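Local coordinates for protein 1-deoxy-D-xylulose 5-phosphate reductoisomerase (PDB 4ZQG) that converts 1-deoxy-D-xylulose 5-phosphate to 2-C-methyl-D-erythritol 4-phosphate in the MEP pathway of isoprenoid biosynthesis and is inhibited by fosmidomycin, at residues S223-A227 / T228-K232; A313-L316 / D317-A320. All blocks are in the same frame, centred on the assembly; numbering follows the deposited sequence.

In the fold
Contact 1 (223-232) comes first along the chain, at the junction of helices 220-228 and 230-243. Contact 2 (313-320) follows, in the loop that leads from strand 307-311 to helix 320-331. Their centres lie about 12 Å apart, on the same side of the chain's centre, yet they belong to different regions of the enzyme, contact 2 to the later, C-terminal one. The Phe319 ring joins them by packing: its CD2 is 3.5 Å from Thr228 O and 3.6 Å from Met229 CB. Contact 1 binds fosmidomycin directly, whereas the Phe319 side chain stays about 8 Å from the inhibitor; contact 2 is a second-shell neighbour that packs on the helix junction.

Contact 1. Residues S223-A227 / T228-K232; sequences SIDSA and TMMNK. With FOM (3-[formyl(hydroxy)amino]propylphosphonic acid), chain E.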
loop_
_atom_site.group_PDB
_atom_site.type_symbol
_atom_site.label_atom_id
_atom_site.label_comp_id
_atom_site.label_asym_id
_atom_site.label_seq_id
_atom_site.Cartn_x
_atom_site.Cartn_y
_atom_site.Cartn_z
ATOM N N SER A 223 18.157 -7.043 17.749
ATOM C CA SER A 223 18.569 -8.233 17.065
ATOM C C SER A 223 18.097 -9.485 17.792
ATOM O O SER A 223 17.528 -10.362 17.174
ATOM C CB SER A 223 20.100 -8.229 16.800
ATOM O OG SER A 223 20.398 -7.339 15.714
ATOM N N ILE A 224 18.315 -9.572 19.096
ATOM C CA ILE A 224 17.942 -10.785 19.870
ATOM C C ILE A 224 16.423 -10.957 19.981
ATOM O O ILE A 224 15.866 -12.065 19.889
ATOM C CB ILE A 224 18.552 -10.737 21.284
ATOM C CG1 ILE A 224 20.099 -10.711 21.207
ATOM C CG2 ILE A 224 18.098 -11.933 22.116
ATOM C CD1 ILE A 224 20.714 -12.003 20.703
ATOM N N ASP A 225 15.768 -9.833 20.177
ATOM C CA ASP A 225 14.347 -9.773 20.187
ATOM C C ASP A 225 13.696 -10.310 18.891
ATOM O O ASP A 225 12.567 -10.856 18.901
ATOM C CB ASP A 225 13.943 -8.332 20.422
ATOM C CG ASP A 225 14.075 -7.919 21.869
ATOM O OD1 ASP A 225 14.265 -8.824 22.766
ATOM O OD2 ASP A 225 13.952 -6.669 22.085
ATOM N N SER A 226 14.392 -10.144 17.775
ATOM C CA SER A 226 13.908 -10.671 16.520
ATOM C C SER A 226 14.053 -12.197 16.499
ATOM O O SER A 226 13.136 -12.905 16.130
ATOM C CB SER A 226 14.629 -10.001 15.365
ATOM O OG SER A 226 14.317 -10.681 14.184
ATOM N N ALA A 227 15.198 -12.696 16.943
ATOM C CA ALA A 227 15.397 -14.145 17.100
ATOM C C ALA A 227 14.294 -14.873 17.915
ATOM O O ALA A 227 13.918 -15.967 17.564
ATOM C CB ALA A 227 16.775 -14.415 17.710
ATOM N N THR A 228 13.828 -14.269 19.019
ATOM C CA THR A 228 12.807 -14.878 19.929
ATOM C C THR A 228 11.380 -14.477 19.559
ATOM O O THR A 228 10.405 -15.036 20.065
ATOM C CB THR A 228 12.985 -14.417 21.399
ATOM O OG1 THR A 228 12.610 -13.036 21.534
ATOM C CG2 THR A 228 14.410 -14.566 21.865
ATOM N N MET A 229 11.290 -13.458 18.715
ATOM C CA MET A 229 10.034 -12.885 18.274
ATOM C C MET A 229 9.382 -11.972 19.304
ATOM O O MET A 229 8.291 -11.460 19.090
ATOM C CB MET A 229 9.056 -13.944 17.806
ATOM C CG MET A 229 7.936 -13.347 16.937
ATOM S SD MET A 229 7.342 -14.319 15.532
ATOM C CE MET A 229 8.911 -14.745 14.813
ATOM N N MET A 230 10.077 -11.706 20.394
ATOM C CA MET A 230 9.652 -10.676 21.291
ATOM C C MET A 230 9.600 -9.304 20.606
ATOM O O MET A 230 8.829 -8.443 21.036
ATOM C CB MET A 230 10.599 -10.629 22.488
ATOM C CG MET A 230 10.256 -9.553 23.512
ATOM S SD MET A 230 8.583 -9.788 24.141
ATOM C CE MET A 230 8.817 -11.171 25.262
ATOM N N ASN A 231 10.415 -9.077 19.560
ATOM C CA ASN A 231 10.383 -7.802 18.830
ATOM C C ASN A 231 8.982 -7.513 18.252
ATOM O O ASN A 231 8.491 -6.376 18.302
ATOM C CB ASN A 231 11.433 -7.769 17.729
ATOM C CG ASN A 231 11.461 -6.426 16.989
ATOM O OD1 ASN A 231 11.602 -5.353 17.590
ATOM N ND2 ASN A 231 11.262 -6.480 15.675
ATOM N N LYS A 232 8.325 -8.558 17.755
ATOM C CA LYS A 232 6.978 -8.411 17.261
ATOM C C LYS A 232 6.006 -8.157 18.393
ATOM O O LYS A 232 5.098 -7.334 18.266
ATOM C CB LYS A 232 6.560 -9.618 16.450
ATOM C CG LYS A 232 5.771 -9.270 15.203
ATOM C CD LYS A 232 6.344 -8.095 14.431
ATOM C CE LYS A 232 7.790 -8.344 14.038
ATOM N NZ LYS A 232 8.277 -7.283 13.117
HETATM O O2 FOM E . 12.174 -4.274 13.760
HETATM N N1 FOM E . 12.781 -4.283 12.521
HETATM C C1 FOM E . 12.570 -3.365 11.670
HETATM O O1 FOM E . 11.800 -2.450 11.914
HETATM C C2 FOM E . 13.613 -5.453 12.260
HETATM C C3 FOM E . 12.541 -6.541 12.348
HETATM C C4 FOM E . 13.133 -7.922 12.331
HETATM P PA1 FOM E . 11.748 -9.007 12.590
HETATM O OP1 FOM E . 10.799 -8.853 11.317
HETATM O OP2 FOM E . 10.926 -8.503 13.691
HETATM O OP3 FOM E . 12.135 -10.568 12.843
HETATM O O HOH W 1 13.859 -11.325 23.465
#
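The carboxylate of Asp225 and the carboxamide of Asn231 are the flat groups here; their CB atoms touch at 3.7 Å and the planar ends diverge. A chi1 of -178° turns the Asn231 carboxamide away from the backbone N and carries ND2 to fosmidomycin: 2.9 Å from phosphonate OP2 and 3.1 Å from the hydroxamate O2. On the other side of the amide carbon, OD1 accepts from Lys129, so both ends of the group are fixed. The Asp225 side chain passes Met230 at a slant, its OD1 nearest Met230 CB and CG. This OD1 accepts from Asn343 and takes a water's proton at 2.6 Å; that water accepts from Thr228 OG1.

Thr228 OG1 also receives Met230 N at 3.1 Å, an ST turn across the helix break at Met229, whose phi is positive. Asn231 N reaches back to Asp225 O at 2.9 Å; this bond is nearly straight (166°), although the donor stands above the carbonyl plane, 57° out of it.

Ser226 OG donates to fosmidomycin OP3 at 2.6 Å, and Lys232 NZ to its OP2 at 3.0 Å, while NZ also pairs with Glu156 and Glu235 of the magnesium site. The junction of helices 220-228 and 230-243 thus supplies Ser226, Asn231 and Lys232 to the inhibitor pocket, which probably holds the substrate's phosphate in the same way.

Contact 2. Residues A313-L316 / D317-A320; sequences APDL and DKFA
Phe319 N donates to Asp315 O at 2.9 Å, an i to i+4 bond lying in the carbonyl plane but bent at the hydrogen (138°), which closes a five-residue alpha-turn through the helical phi/psi values of Leu316, Asp317 and Lys318.

The side chain of Asp315 adds a weak second link to the turn. Its extended first torsion (chi1 175°) swings the carboxylate over the chain ahead, and OD1 meets Lys318 N at 3.4 Å; the bond is weak because it is long, yet almost linear at 170°. The other oxygen, OD2, abuts Lys318 CB at 3.2 Å, so the carboxylate touches the base of the lysine rather than its charge. The two side chains cross at about a right angle, and Asp315 OD2 remains 5.2 Å from Lys318 NZ. That ammonium instead donates to the carbonyls of Lys197 and Leu195, and weakly to that of Phe194. On the aspartate side, Asp315 OD1 and Asp317 OD1 approach to 4.8 Å; the like charges may raise their pKa values slightly, an effect that solvent would largely screen. The Phe319 ring receives Lys318 CG over the centre of one face, 4.3 Å above its plane, while Asp315 O approaches CD1 of the ring obliquely at 3.3 Å. Farther on, Ala320 CA makes a CH...O contact with Leu316 O.

At the start of the segment, Tyr304 of the second subunit packs against Ala313 and Pro314. This surface turn carries the chain from strand 307-311 into helix 320-331; Met202 of helix 199-203 packs on both Lys318 and Phe319, and Pro314 rests on Val252 and Ile254 of strand 250-254.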
loop_
_atom_site.group_PDB
_atom_site.type_symbol
_atom_site.label_atom_id
_atom_site.label_comp_id
_atom_site.label_asym_id
_atom_site.label_seq_id
_atom_site.Cartn_x
_atom_site.Cartn_y
_atom_site.Cartn_z
ATOM N N ALA A 313 1.591 -18.595 9.020
ATOM C CA ALA A 313 1.051 -18.262 10.337
ATOM C C ALA A 313 2.132 -18.420 11.394
ATOM O O ALA A 313 2.960 -19.301 11.284
ATOM C CB ALA A 313 -0.124 -19.176 10.671
ATOM N N PRO A 314 2.112 -17.589 12.439
ATOM C CA PRO A 314 3.104 -17.729 13.505
ATOM C C PRO A 314 2.946 -19.043 14.219
ATOM O O PRO A 314 1.829 -19.489 14.394
ATOM C CB PRO A 314 2.759 -16.590 14.460
ATOM C CG PRO A 314 1.910 -15.667 13.684
ATOM C CD PRO A 314 1.152 -16.519 12.732
ATOM N N ASP A 315 4.053 -19.663 14.579
ATOM C CA ASP A 315 4.097 -20.853 15.430
ATOM C C ASP A 315 4.296 -20.418 16.916
ATOM O O ASP A 315 5.421 -20.145 17.353
ATOM C CB ASP A 315 5.255 -21.726 14.938
ATOM C CG ASP A 315 5.500 -22.954 15.804
ATOM O OD1 ASP A 315 4.726 -23.215 16.773
ATOM O OD2 ASP A 315 6.502 -23.647 15.485
ATOM N N LEU A 316 3.195 -20.335 17.669
ATOM C CA LEU A 316 3.199 -19.686 18.976
ATOM C C LEU A 316 3.850 -20.537 20.064
ATOM O O LEU A 316 4.440 -19.989 21.008
ATOM C CB LEU A 316 1.791 -19.291 19.426
ATOM C CG LEU A 316 1.059 -18.064 18.844
ATOM C CD1 LEU A 316 2.011 -16.950 18.460
ATOM C CD2 LEU A 316 0.174 -18.421 17.653
ATOM N N ASP A 317 3.762 -21.862 19.953
ATOM C CA ASP A 317 4.491 -22.714 20.893
ATOM C C ASP A 317 5.952 -22.342 20.799
ATOM O O ASP A 317 6.584 -22.053 21.813
ATOM C CB ASP A 317 4.276 -24.197 20.616
ATOM C CG ASP A 317 2.825 -24.593 20.765
ATOM O OD1 ASP A 317 2.403 -25.620 20.176
ATOM O OD2 ASP A 317 2.095 -23.844 21.456
ATOM N N LYS A 318 6.463 -22.292 19.572
ATOM C CA LYS A 318 7.856 -21.978 19.337
ATOM C C LYS A 318 8.203 -20.509 19.667
ATOM O O LYS A 318 9.295 -20.237 20.104
ATOM C CB LYS A 318 8.238 -22.348 17.900
ATOM C CG LYS A 318 9.715 -22.179 17.583
ATOM C CD LYS A 318 9.954 -21.729 16.150
ATOM C CE LYS A 318 10.179 -22.897 15.185
ATOM N NZ LYS A 318 11.596 -22.886 14.705
ATOM N N PHE A 319 7.289 -19.566 19.501
ATOM C CA PHE A 319 7.608 -18.162 19.798
ATOM C C PHE A 319 6.741 -17.604 20.929
ATOM O O PHE A 319 5.980 -16.653 20.745
ATOM C CB PHE A 319 7.462 -17.312 18.544
ATOM C CG PHE A 319 8.416 -17.682 17.456
ATOM C CD1 PHE A 319 7.966 -18.267 16.296
ATOM C CD2 PHE A 319 9.762 -17.465 17.610
ATOM C CE1 PHE A 319 8.845 -18.612 15.292
ATOM C CE2 PHE A 319 10.652 -17.802 16.611
ATOM C CZ PHE A 319 10.193 -18.373 15.449
ATOM N N ALA A 320 6.914 -18.199 22.113
ATOM C CA ALA A 320 6.133 -17.889 23.300
ATOM C C ALA A 320 6.160 -16.408 23.652
ATOM O O ALA A 320 5.171 -15.853 24.148
ATOM C CB ALA A 320 6.647 -18.705 24.465
#